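Local coordinates for protein putative dehydrogenase (Pseudomonas fluorescens, PDB 6UUG) that oxidises methanesulfinate as the monooxygenase MsuC of a two-component flavin-dependent system in bacterial sulfur assimilation, at residues A[147-152]-A[162-167]; A[177-182]-A[193-198]; A[34-39]-A[67-72]; A[87-92]-A[256-261]; A[115-120]-A[242-247]. One frame throughout, in Å; residues are numbered along the deposited sequence.

Contact 1 (A[147-152]-A[162-167]); sequences DTRTVV and SGKKSF
Asp147 reaches Ser166 with a carboxylate that also grips Arg149 of its own segment. Its CG lies anti to the backbone N (chi1 -172°), which sets the carboxylate beside Ser166. Going outward, CB passes 4.0 Å from Lys165 NZ, OD1 stands 3.7 Å from the carbonyl O of Lys164, and OD2 accepts from Ser166 OG at 3.2 Å on its anti side, with a weak bond from Ser166 N beside it. The syn sides of the two oxygens go to Arg149 NE and NH2 in a side-on salt bridge, and Arg149 N closes an Asx turn on OD1. Held this way, the guanidinium takes Lys164 CB over one face, 3.7 Å above its plane. Putting an alanine at Asp147 removes both oxygens and is likely to leave the guanidinium free to swing and Ser166 OG without this acceptor. Further along, Val151 and Ser162 form an antiparallel hydrogen-bonded pair, with Val151 N 2.9 Å from Ser162 O. Gly163, where the strand direction breaks, fits against Arg149 O in a place where a CB would clash. The chemistry suggests that one shared carboxylate probably does much to hold the loop before strand 151-154 in shape.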
# COMPACT_ATOMS: atom_id res chain seq x y z
N ASP A 147 -9.45 -32.89 8.27
CA ASP A 147 -8.87 -34.14 7.77
C ASP A 147 -9.71 -35.27 8.36
O ASP A 147 -9.42 -35.78 9.44
CB ASP A 147 -7.39 -34.27 8.15
CG ASP A 147 -6.72 -35.46 7.48
OD1 ASP A 147 -7.42 -36.41 7.07
OD2 ASP A 147 -5.47 -35.45 7.37
N THR A 148 -10.76 -35.65 7.63
CA THR A 148 -11.72 -36.65 8.09
C THR A 148 -11.33 -38.07 7.68
O THR A 148 -12.19 -38.95 7.67
CB THR A 148 -13.11 -36.31 7.56
OG1 THR A 148 -13.09 -36.29 6.13
CG2 THR A 148 -13.55 -34.93 8.07
N ARG A 149 -10.05 -38.30 7.36
CA ARG A 149 -9.60 -39.63 6.96
C ARG A 149 -9.45 -40.60 8.13
O ARG A 149 -9.37 -41.81 7.91
CB ARG A 149 -8.26 -39.55 6.23
CG ARG A 149 -8.34 -38.98 4.82
CD ARG A 149 -6.96 -38.94 4.18
NE ARG A 149 -6.04 -38.09 4.93
CZ ARG A 149 -4.72 -38.09 4.78
NH1 ARG A 149 -4.15 -38.92 3.91
NH2 ARG A 149 -3.96 -37.28 5.51
N THR A 150 -9.40 -40.11 9.37
CA THR A 150 -9.34 -40.97 10.54
C THR A 150 -10.75 -41.13 11.11
O THR A 150 -11.42 -40.14 11.38
CB THR A 150 -8.39 -40.41 11.59
OG1 THR A 150 -7.07 -40.38 11.06
CG2 THR A 150 -8.40 -41.28 12.84
N VAL A 151 -11.18 -42.38 11.27
CA VAL A 151 -12.52 -42.69 11.77
C VAL A 151 -12.38 -43.55 13.02
O VAL A 151 -11.39 -44.25 13.23
CB VAL A 151 -13.40 -43.40 10.72
CG1 VAL A 151 -13.41 -42.64 9.40
CG2 VAL A 151 -12.94 -44.83 10.52
N VAL A 152 -13.40 -43.48 13.87
CA VAL A 152 -13.43 -44.22 15.12
C VAL A 152 -14.54 -45.26 15.03
O VAL A 152 -15.67 -44.95 14.64
CB VAL A 152 -13.62 -43.29 16.33
CG1 VAL A 152 -14.60 -42.18 16.01
CG2 VAL A 152 -14.08 -44.09 17.56
N SER A 162 -8.72 -45.43 13.28
CA SER A 162 -8.04 -45.99 12.11
C SER A 162 -8.11 -44.98 10.96
O SER A 162 -9.15 -44.38 10.72
CB SER A 162 -8.68 -47.31 11.66
OG SER A 162 -8.52 -48.32 12.64
N GLY A 163 -6.99 -44.81 10.27
CA GLY A 163 -6.93 -43.92 9.13
C GLY A 163 -5.64 -43.14 9.13
O GLY A 163 -4.70 -43.45 9.87
N LYS A 164 -5.58 -42.12 8.29
CA LYS A 164 -4.38 -41.31 8.15
C LYS A 164 -4.67 -39.87 8.56
O LYS A 164 -5.82 -39.42 8.53
CB LYS A 164 -3.84 -41.37 6.72
CG LYS A 164 -3.37 -42.76 6.32
CD LYS A 164 -2.81 -42.80 4.91
CE LYS A 164 -2.29 -44.19 4.57
NZ LYS A 164 -1.19 -44.62 5.50
N LYS A 165 -3.62 -39.16 8.96
CA LYS A 165 -3.72 -37.76 9.36
C LYS A 165 -2.48 -37.02 8.89
O LYS A 165 -1.39 -37.59 8.78
CB LYS A 165 -3.87 -37.59 10.88
CG LYS A 165 -5.22 -38.03 11.42
CD LYS A 165 -5.49 -37.52 12.83
CE LYS A 165 -6.77 -36.69 12.85
NZ LYS A 165 -6.72 -35.56 11.88
N SER A 166 -2.65 -35.73 8.61
CA SER A 166 -1.55 -34.85 8.23
C SER A 166 -1.56 -33.62 9.12
O SER A 166 -2.48 -33.42 9.92
CB SER A 166 -1.65 -34.45 6.75
OG SER A 166 -2.88 -33.81 6.49
N PHE A 167 -0.52 -32.80 8.98
CA PHE A 167 -0.33 -31.59 9.79
C PHE A 167 -0.27 -31.94 11.28
O PHE A 167 -1.00 -31.38 12.11
CB PHE A 167 -1.43 -30.56 9.51

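Contact 2 (A[177-182]-A[193-198])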
# COMPACT_ATOMS: atom_id res chain seq x y z
N LEU A 177 -0.32 -37.23 22.76
CA LEU A 177 -0.92 -36.65 21.56
C LEU A 177 -2.39 -36.35 21.82
O LEU A 177 -3.08 -37.08 22.52
CB LEU A 177 -0.85 -37.58 20.35
CG LEU A 177 0.47 -38.06 19.78
CD1 LEU A 177 0.17 -39.04 18.67
CD2 LEU A 177 1.24 -36.87 19.25
N ILE A 178 -2.85 -35.26 21.23
CA ILE A 178 -4.28 -34.99 21.08
C ILE A 178 -4.65 -35.42 19.67
O ILE A 178 -4.19 -34.83 18.69
CB ILE A 178 -4.61 -33.52 21.31
CG1 ILE A 178 -4.16 -33.06 22.71
CG2 ILE A 178 -6.09 -33.28 21.09
CD1 ILE A 178 -5.13 -33.42 23.81
N ALA A 179 -5.48 -36.46 19.54
CA ALA A 179 -5.85 -37.01 18.24
C ALA A 179 -7.35 -36.89 18.04
O ALA A 179 -8.13 -37.05 18.98
CB ALA A 179 -5.42 -38.48 18.12
N SER A 180 -7.77 -36.62 16.80
CA SER A 180 -9.18 -36.56 16.48
C SER A 180 -9.55 -37.67 15.49
O SER A 180 -8.72 -38.17 14.74
CB SER A 180 -9.57 -35.21 15.89
OG SER A 180 -8.77 -34.90 14.76
N ALA A 181 -10.84 -38.01 15.50
CA ALA A 181 -11.41 -38.98 14.58
C ALA A 181 -12.88 -38.63 14.39
O ALA A 181 -13.48 -37.96 15.22
CB ALA A 181 -11.26 -40.42 15.09
N VAL A 182 -13.45 -39.09 13.28
CA VAL A 182 -14.86 -38.85 12.98
C VAL A 182 -15.64 -40.12 13.29
O VAL A 182 -15.25 -41.22 12.87
CB VAL A 182 -15.07 -38.38 11.53
CG1 VAL A 182 -14.48 -36.99 11.33
CG2 VAL A 182 -14.44 -39.34 10.54
N ALA A 193 -9.42 -37.28 21.57
CA ALA A 193 -8.87 -38.11 22.64
C ALA A 193 -7.43 -37.69 22.93
O ALA A 193 -6.73 -37.17 22.06
CB ALA A 193 -8.90 -39.60 22.26
N ALA A 194 -7.00 -37.91 24.17
CA ALA A 194 -5.60 -37.74 24.57
C ALA A 194 -4.99 -39.11 24.80
O ALA A 194 -5.46 -39.86 25.67
CB ALA A 194 -5.49 -36.89 25.84
N ILE A 195 -3.96 -39.46 24.04
CA ILE A 195 -3.42 -40.82 24.10
C ILE A 195 -1.90 -40.76 24.01
O ILE A 195 -1.32 -39.81 23.48
CB ILE A 195 -3.99 -41.72 22.98
CG1 ILE A 195 -3.68 -41.15 21.60
CG2 ILE A 195 -5.49 -41.92 23.15
CD1 ILE A 195 -4.25 -41.99 20.47
N PRO A 196 -1.22 -41.77 24.57
CA PRO A 196 0.25 -41.80 24.51
C PRO A 196 0.73 -41.86 23.07
O PRO A 196 0.16 -42.56 22.23
CB PRO A 196 0.62 -43.07 25.28
CG PRO A 196 -0.56 -43.36 26.13
CD PRO A 196 -1.76 -42.90 25.35
N SER A 197 1.80 -41.10 22.79
CA SER A 197 2.27 -41.00 21.41
C SER A 197 2.91 -42.29 20.92
O SER A 197 2.97 -42.51 19.71
CB SER A 197 3.27 -39.85 21.28
OG SER A 197 2.81 -38.72 21.98
N GLY A 198 3.37 -43.15 21.82
CA GLY A 198 3.94 -44.42 21.41
C GLY A 198 2.98 -45.59 21.44
O GLY A 198 3.43 -46.74 21.33
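Leu177, Ala179, Ala193 and Ile195 meet through the flat peptide groups of two antiparallel strands, N-H to C=O, while their side chains cover one face of the sheet and those of Ile178 and Ala194 the other. Four bonds make up this ladder; Leu177 N lies 2.9 Å from Ile195 O, and Ile195 N returns to Leu177 O at 3.0 Å. The donors come in nearly along the C=O axis. Between the two hydrogen-bonded pairs sits the non-hydrogen-bonded pair Ile178-Ala194, where CD1 of Ile178 lies 4.0 Å from CB of Ala194. Both side chains then pack on Val116 of helix 100-119. On the other face, Ala179, Ala193 and Ile195 lie against Phe223, Val228 and Val226 of strand 221-228. At the end of the ladder Leu177 leans over Ser197, its CG 3.3 Å from OG, a hydroxyl hydrogen-bonded to Ser174 OG. A glycine at Leu177 takes away that cover and would probably open a gap beside Ser197 and Ala171. Strands 177-182 and 193-196 run at 128° to each other, so the pair is strongly twisted. This is a beta hairpin, strands 176-183 and 189-196, in what corresponds to the middle beta domain of the acyl-CoA dehydrogenase fold.

Contact 3 (A[34-39]-A[67-72]); sequences QTARQL and SGLLAL
Leu39 and Leu69 point at one another tip to tip, their CD1 methyls 3.9 Å apart, and the rest of this small apolar contact is arranged round that meeting. Leu69 carries it from the loop side. Its CD1 alone touches three residues of segment 34-39: besides Leu39 it lies 4.0 Å from CG2 of Thr35 and 4.2 Å from CB of Ala36. Thr35 and Leu69 do not meet head on but slide past each other in opposite directions, with the threonine touching through its CG2 methyl. Thr35 is turned with CG2 anti to the backbone N, which presents carbon to the contact and leaves OG1 to bond Ser31 O, just before the helix begins.

Ser67 behaves in a similar way. Its CB, not its hydroxyl, makes the nearest approach, 3.8 Å from CD1 of Leu39. With chi1 at 70°, OG lies between the backbone N and the carbonyl carbon and accepts from Leu69 N at 3.0 Å, an ST turn whose nearly straight bond (167°) helps to place the leucine that makes the contact; the same hydroxyl is also bonded to Leu64 O. Gly68 takes a positive phi as the chain leaves helix 58-67.

The contact thus lays the start of helix 32-53 on the end of helix 58-67 and the 3-10 segment after it. Leu39 continues onto Ala63 and Leu64, Leu69 onto Pro32, and Ala36 onto Val91 of helix 85-96, which joins three helices of the N-terminal helical domain.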
# COMPACT_ATOMS: atom_id res chain seq x y z
N GLN A 34 13.03 -14.93 32.02
CA GLN A 34 14.49 -14.96 32.03
C GLN A 34 15.02 -16.31 31.57
O GLN A 34 15.98 -16.38 30.81
CB GLN A 34 15.01 -14.61 33.43
CG GLN A 34 14.70 -13.16 33.85
CD GLN A 34 14.70 -12.94 35.37
OE1 GLN A 34 14.93 -13.87 36.15
NE2 GLN A 34 14.42 -11.70 35.78
N THR A 35 14.40 -17.40 32.03
CA THR A 35 14.80 -18.73 31.58
C THR A 35 14.62 -18.89 30.08
O THR A 35 15.50 -19.43 29.39
CB THR A 35 14.00 -19.80 32.32
OG1 THR A 35 14.28 -19.74 33.73
CG2 THR A 35 14.33 -21.19 31.80
N ALA A 36 13.49 -18.43 29.55
CA ALA A 36 13.25 -18.50 28.11
C ALA A 36 14.27 -17.68 27.33
O ALA A 36 14.75 -18.12 26.29
CB ALA A 36 11.82 -18.04 27.79
N ARG A 37 14.61 -16.48 27.83
CA ARG A 37 15.53 -15.63 27.08
C ARG A 37 16.93 -16.23 27.06
O ARG A 37 17.65 -16.12 26.07
CB ARG A 37 15.55 -14.22 27.68
CG ARG A 37 14.26 -13.44 27.47
CD ARG A 37 14.07 -12.34 28.51
NE ARG A 37 14.76 -11.10 28.17
N GLN A 38 17.32 -16.88 28.16
CA GLN A 38 18.58 -17.60 28.21
C GLN A 38 18.59 -18.76 27.22
O GLN A 38 19.57 -18.95 26.49
CB GLN A 38 18.80 -18.08 29.65
CG GLN A 38 20.01 -18.93 29.91
CD GLN A 38 20.15 -19.20 31.39
OE1 GLN A 38 20.68 -18.38 32.13
NE2 GLN A 38 19.63 -20.34 31.84
N LEU A 39 17.51 -19.54 27.19
CA LEU A 39 17.39 -20.62 26.22
C LEU A 39 17.42 -20.08 24.80
O LEU A 39 18.07 -20.65 23.91
CB LEU A 39 16.09 -21.40 26.43
CG LEU A 39 15.95 -22.42 27.55
CD1 LEU A 39 14.52 -22.93 27.55
CD2 LEU A 39 16.92 -23.56 27.31
N SER A 67 14.26 -27.38 31.26
CA SER A 67 14.05 -26.01 31.72
C SER A 67 12.93 -25.87 32.73
O SER A 67 12.88 -24.87 33.46
CB SER A 67 13.74 -25.10 30.53
OG SER A 67 12.45 -25.41 30.01
N GLY A 68 12.00 -26.82 32.78
CA GLY A 68 10.79 -26.68 33.54
C GLY A 68 9.64 -26.01 32.80
O GLY A 68 8.50 -26.08 33.27
N LEU A 69 9.91 -25.39 31.65
CA LEU A 69 8.88 -24.57 31.01
C LEU A 69 7.76 -25.39 30.38
O LEU A 69 6.74 -24.81 29.98
CB LEU A 69 9.51 -23.64 29.97
CG LEU A 69 10.52 -22.61 30.49
CD1 LEU A 69 11.24 -21.88 29.34
CD2 LEU A 69 9.87 -21.59 31.42
N LEU A 70 7.90 -26.72 30.26
CA LEU A 70 6.75 -27.49 29.80
C LEU A 70 5.61 -27.51 30.81
O LEU A 70 4.49 -27.88 30.47
CB LEU A 70 7.15 -28.92 29.45
CG LEU A 70 8.10 -29.09 28.26
CD1 LEU A 70 8.32 -30.58 27.97
CD2 LEU A 70 7.58 -28.37 27.00
N ALA A 71 5.87 -27.08 32.05
CA ALA A 71 4.84 -26.97 33.07
C ALA A 71 4.43 -25.51 33.30
O ALA A 71 3.78 -25.21 34.30
CB ALA A 71 5.32 -27.59 34.39
N LEU A 72 4.78 -24.62 32.37
CA LEU A 72 4.55 -23.19 32.58
C LEU A 72 3.07 -22.88 32.79
O LEU A 72 2.72 -22.08 33.67
CB LEU A 72 5.11 -22.40 31.39
CG LEU A 72 5.02 -20.88 31.45
CD1 LEU A 72 5.73 -20.37 32.70
CD2 LEU A 72 5.67 -20.26 30.19

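Contact 4 (A[87-92]-A[256-261]); sequences ETLQVV and FTHMFL
His258 lies against Leu89 with an imidazole already fixed by a polar bond: its ND1 is hydrogen-bonded to the carbonyl O of Leu254, one turn earlier in the same helix. That bond probably helps to fix the rotation of the ring whose face meets Leu89. CB of Leu89 sits almost exactly over the centre of that face, 3.4 Å from the ring centroid and 7° off the normal, a CH-pi contact of close to ideal geometry. CD1 of the leucine follows on the same side, past the rim, 3.8 Å from His258 CE1. On the far side of the imidazole from ND1, the carbon CD2 lies 3.3 Å from the backbone O of Leu89, so that one residue meets both the ring face and a ring carbon. His258 has CG anti to its carbonyl carbon, beside the backbone N (chi1 -82°), a turn that sends the ring across to the neighbouring helix, where it crosses the leucine side chain at about a right angle.

One turn further on, Val92 reaches Met259 with CG1, 3.7 Å from CG in one of the two modelled conformers of the methionine, so this contact is less certain. Val314 and Leu321 of helix 294-327 touch His258 and Leu89 respectively.

The segment axes pass 8.7 Å apart at an angle of 41°. The contact is a buried helix-helix interface between the N-terminal and C-terminal helical domains, as in the acyl-CoA dehydrogenase fold.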
# COMPACT_ATOMS: atom_id res chain seq x y z
N GLU A 87 1.57 -14.64 30.12
CA GLU A 87 2.97 -14.96 30.35
C GLU A 87 3.42 -16.15 29.50
O GLU A 87 4.53 -16.15 28.96
CB GLU A 87 3.22 -15.28 31.82
CG GLU A 87 2.80 -14.22 32.81
CD GLU A 87 2.93 -14.72 34.24
OE1 GLU A 87 4.05 -14.69 34.79
OE2 GLU A 87 1.92 -15.19 34.80
N THR A 88 2.58 -17.18 29.40
CA THR A 88 2.89 -18.31 28.54
C THR A 88 3.08 -17.86 27.09
O THR A 88 4.03 -18.27 26.42
CB THR A 88 1.78 -19.35 28.62
OG1 THR A 88 1.69 -19.83 29.98
CG2 THR A 88 2.05 -20.49 27.69
N LEU A 89 2.19 -16.99 26.62
CA LEU A 89 2.28 -16.53 25.23
C LEU A 89 3.46 -15.57 25.04
O LEU A 89 4.05 -15.53 23.96
CB LEU A 89 0.96 -15.87 24.83
CG LEU A 89 -0.23 -16.82 24.82
CD1 LEU A 89 -1.55 -16.06 24.74
CD2 LEU A 89 -0.08 -17.80 23.66
N GLN A 90 3.82 -14.81 26.08
CA GLN A 90 5.05 -14.02 26.03
C GLN A 90 6.27 -14.90 25.77
O GLN A 90 7.18 -14.52 25.03
CB GLN A 90 5.23 -13.23 27.34
CG GLN A 90 6.36 -12.22 27.30
CD GLN A 90 6.53 -11.44 28.61
OE1 GLN A 90 6.15 -11.93 29.68
NE2 GLN A 90 7.10 -10.25 28.53
N VAL A 91 6.31 -16.08 26.39
CA VAL A 91 7.43 -16.98 26.14
C VAL A 91 7.39 -17.52 24.71
O VAL A 91 8.43 -17.62 24.05
CB VAL A 91 7.46 -18.10 27.20
CG1 VAL A 91 8.46 -19.18 26.80
CG2 VAL A 91 7.83 -17.49 28.58
N VAL A 92 6.20 -17.84 24.20
CA VAL A 92 6.08 -18.23 22.78
C VAL A 92 6.68 -17.15 21.88
O VAL A 92 7.46 -17.43 20.96
CB VAL A 92 4.60 -18.51 22.43
CG1 VAL A 92 4.44 -18.72 20.93
CG2 VAL A 92 4.06 -19.73 23.18
N PHE A 256 -0.60 -18.46 17.56
CA PHE A 256 -0.05 -18.08 16.25
C PHE A 256 0.28 -16.60 16.22
O PHE A 256 1.32 -16.20 15.70
CB PHE A 256 -1.04 -18.39 15.13
CG PHE A 256 -1.04 -19.82 14.70
CD1 PHE A 256 0.12 -20.42 14.25
CD2 PHE A 256 -2.22 -20.55 14.70
CE1 PHE A 256 0.12 -21.75 13.84
CE2 PHE A 256 -2.23 -21.88 14.29
CZ PHE A 256 -1.05 -22.47 13.86
N THR A 257 -0.62 -15.77 16.75
CA THR A 257 -0.43 -14.32 16.70
C THR A 257 0.84 -13.90 17.43
O THR A 257 1.59 -13.06 16.93
CB THR A 257 -1.65 -13.59 17.28
OG1 THR A 257 -2.82 -13.90 16.51
CG2 THR A 257 -1.44 -12.08 17.24
N HIS A 258 1.08 -14.46 18.62
CA HIS A 258 2.31 -14.15 19.34
C HIS A 258 3.53 -14.62 18.57
O HIS A 258 4.59 -13.97 18.63
CB HIS A 258 2.28 -14.78 20.74
CG HIS A 258 1.53 -13.97 21.75
ND1 HIS A 258 0.16 -13.88 21.77
CD2 HIS A 258 1.98 -13.20 22.77
CE1 HIS A 258 -0.21 -13.09 22.77
NE2 HIS A 258 0.88 -12.67 23.40
N MET A 259 3.43 -15.76 17.88
CA MET A 259 4.51 -16.23 17.01
C MET A 259 4.80 -15.21 15.92
O MET A 259 5.97 -14.91 15.63
CB MET A 259 4.15 -17.58 16.37
CG MET A 259 4.14 -18.78 17.29
SD MET A 259 3.36 -20.23 16.49
CE MET A 259 4.25 -20.30 14.94
N PHE A 260 3.75 -14.72 15.26
CA PHE A 260 3.91 -13.76 14.17
C PHE A 260 4.64 -12.50 14.65
O PHE A 260 5.53 -11.99 13.96
CB PHE A 260 2.55 -13.36 13.59
CG PHE A 260 1.76 -14.50 12.95
CD1 PHE A 260 2.30 -15.76 12.78
CD2 PHE A 260 0.45 -14.27 12.53
CE1 PHE A 260 1.54 -16.80 12.18
CE2 PHE A 260 -0.30 -15.30 11.95
CZ PHE A 260 0.25 -16.55 11.78
N LEU A 261 4.22 -11.97 15.80
CA LEU A 261 4.90 -10.79 16.34
C LEU A 261 6.35 -11.10 16.66
O LEU A 261 7.25 -10.33 16.30
CB LEU A 261 4.16 -10.28 17.58
CG LEU A 261 4.88 -9.21 18.41
CD1 LEU A 261 5.18 -7.96 17.60
CD2 LEU A 261 3.97 -8.85 19.60

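Contact 5 (A[115-120]-A[242-247]); sequences TVRLFS and TPFACL
Leu118 sets its CD2 methyl over one face of the Phe244 ring, 3.5 Å from the centroid and 16° off the normal, in a CH-pi contact displaced toward the rim. At the edge of the same ring stands Arg117, whose NH1 is 4.1 Å from Phe244 CE2; the planes are 70° apart, and the ring edge, at CZ, lies over one face of the guanidinium. Phe119 turns its ring edge to a carbonyl, CE1 lying 3.6 Å from Ala245 O. CB of Ala245 rests 3.9 Å from Leu118 O. The end of helix 100-119 is thereby packed on the link leading into helix 247-277, where the beta region of the acyl-CoA dehydrogenase fold passes over to the C-terminal helices. On that link Phe244 has CG anti to its backbone N (chi1 -175°), which swings the ring out to Leu118. An ST motif at Thr242, its OG1 3.1 Å from Ala245 N, and a type I turn from Phe244 to Leu247 shape the backbone. Ser120 holds the helix end by bonding Val116 O through OG at 2.7 Å and through N, from opposite faces of that carbonyl. Farther out, Trp325 of helix 294-327 touches Phe244, Arg117, Leu118 and Leu247.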
# COMPACT_ATOMS: atom_id res chain seq x y z
N THR A 115 -6.44 -27.95 25.87
CA THR A 115 -7.49 -28.77 25.27
C THR A 115 -8.07 -29.76 26.27
O THR A 115 -9.29 -29.88 26.40
CB THR A 115 -6.93 -29.50 24.04
OG1 THR A 115 -6.44 -28.54 23.09
CG2 THR A 115 -8.02 -30.32 23.38
N VAL A 116 -7.21 -30.51 26.97
CA VAL A 116 -7.75 -31.44 27.97
C VAL A 116 -8.38 -30.66 29.12
O VAL A 116 -9.42 -31.07 29.66
CB VAL A 116 -6.67 -32.44 28.46
CG1 VAL A 116 -6.17 -33.30 27.32
CG2 VAL A 116 -5.51 -31.76 29.15
N ARG A 117 -7.81 -29.51 29.47
CA ARG A 117 -8.36 -28.72 30.57
C ARG A 117 -9.77 -28.24 30.26
O ARG A 117 -10.65 -28.26 31.13
CB ARG A 117 -7.44 -27.52 30.86
CG ARG A 117 -8.04 -26.47 31.81
CD ARG A 117 -8.19 -27.03 33.22
NE ARG A 117 -8.84 -26.09 34.14
CZ ARG A 117 -10.16 -25.94 34.27
NH1 ARG A 117 -11.01 -26.64 33.54
NH2 ARG A 117 -10.63 -25.06 35.15
N LEU A 118 -10.01 -27.81 29.02
CA LEU A 118 -11.29 -27.22 28.66
C LEU A 118 -12.34 -28.24 28.23
O LEU A 118 -13.54 -27.96 28.38
CB LEU A 118 -11.08 -26.20 27.54
CG LEU A 118 -10.31 -24.93 27.90
CD1 LEU A 118 -10.01 -24.12 26.63
CD2 LEU A 118 -11.10 -24.08 28.88
N PHE A 119 -11.92 -29.40 27.71
CA PHE A 119 -12.84 -30.34 27.07
C PHE A 119 -13.18 -31.56 27.91
O PHE A 119 -14.10 -32.30 27.54
CB PHE A 119 -12.27 -30.84 25.73
CG PHE A 119 -12.19 -29.81 24.63
CD1 PHE A 119 -12.71 -28.54 24.79
CD2 PHE A 119 -11.59 -30.15 23.43
CE1 PHE A 119 -12.62 -27.60 23.76
CE2 PHE A 119 -11.50 -29.23 22.38
CZ PHE A 119 -12.02 -27.95 22.55
N SER A 120 -12.47 -31.82 29.02
CA SER A 120 -12.65 -33.07 29.75
C SER A 120 -12.90 -32.79 31.23
O SER A 120 -12.91 -31.65 31.69
CB SER A 120 -11.43 -33.99 29.57
OG SER A 120 -10.29 -33.51 30.27
N THR A 242 -19.53 -24.80 25.94
CA THR A 242 -19.70 -23.55 26.66
C THR A 242 -18.75 -22.48 26.12
O THR A 242 -17.75 -22.81 25.47
CB THR A 242 -19.41 -23.73 28.15
OG1 THR A 242 -18.02 -24.02 28.33
CG2 THR A 242 -20.25 -24.87 28.73
N PRO A 243 -19.03 -21.19 26.40
CA PRO A 243 -18.07 -20.13 26.04
C PRO A 243 -16.66 -20.39 26.55
O PRO A 243 -15.68 -20.14 25.83
CB PRO A 243 -18.67 -18.88 26.69
CG PRO A 243 -20.14 -19.13 26.70
CD PRO A 243 -20.30 -20.63 26.92
N PHE A 244 -16.53 -20.87 27.79
CA PHE A 244 -15.22 -21.21 28.33
C PHE A 244 -14.53 -22.29 27.50
O PHE A 244 -13.36 -22.15 27.12
CB PHE A 244 -15.38 -21.62 29.81
CG PHE A 244 -14.09 -21.90 30.53
CD1 PHE A 244 -13.10 -20.93 30.63
CD2 PHE A 244 -13.88 -23.12 31.17
CE1 PHE A 244 -11.92 -21.17 31.30
CE2 PHE A 244 -12.71 -23.37 31.85
CZ PHE A 244 -11.72 -22.40 31.92
N ALA A 245 -15.25 -23.38 27.19
CA ALA A 245 -14.68 -24.38 26.30
C ALA A 245 -14.30 -23.77 24.95
O ALA A 245 -13.30 -24.16 24.34
CB ALA A 245 -15.66 -25.54 26.10
N CYS A 246 -15.10 -22.82 24.48
CA CYS A 246 -14.85 -22.16 23.20
C CYS A 246 -13.67 -21.20 23.26
O CYS A 246 -13.37 -20.56 22.24
CB CYS A 246 -16.11 -21.43 22.75
SG CYS A 246 -17.41 -22.58 22.13
N LEU A 247 -12.98 -21.09 24.40
CA LEU A 247 -11.70 -20.40 24.37
C LEU A 247 -10.62 -21.19 23.66
O LEU A 247 -9.60 -20.61 23.28
CB LEU A 247 -11.21 -20.08 25.79
CG LEU A 247 -11.95 -19.04 26.61
CD1 LEU A 247 -11.30 -18.98 27.99
CD2 LEU A 247 -11.99 -17.66 25.96

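How the contacts relate
Along the chain, contact 3 closes first, within the N-terminal helices; contacts 1 and 2 follow in series through the beta region, and both lie within the long span that contact 5 brackets and contact 4 encloses in turn. Contacts 1 and 2 adjoin, with centres 11 Å apart: probable backbone bonds link Thr150 and Val152 to Val182, near the end of strand 176-183. Val116 connects contact 2 to contact 5, while Val91 of helix 85-96 ties contact 3 to contact 4, their centres 14 Å apart. Contacts 1 and 3, about 34 Å apart at their centres, mark the spread from sheet to helices. Local pairings thus build the parts, and contacts 4 and 5 join them.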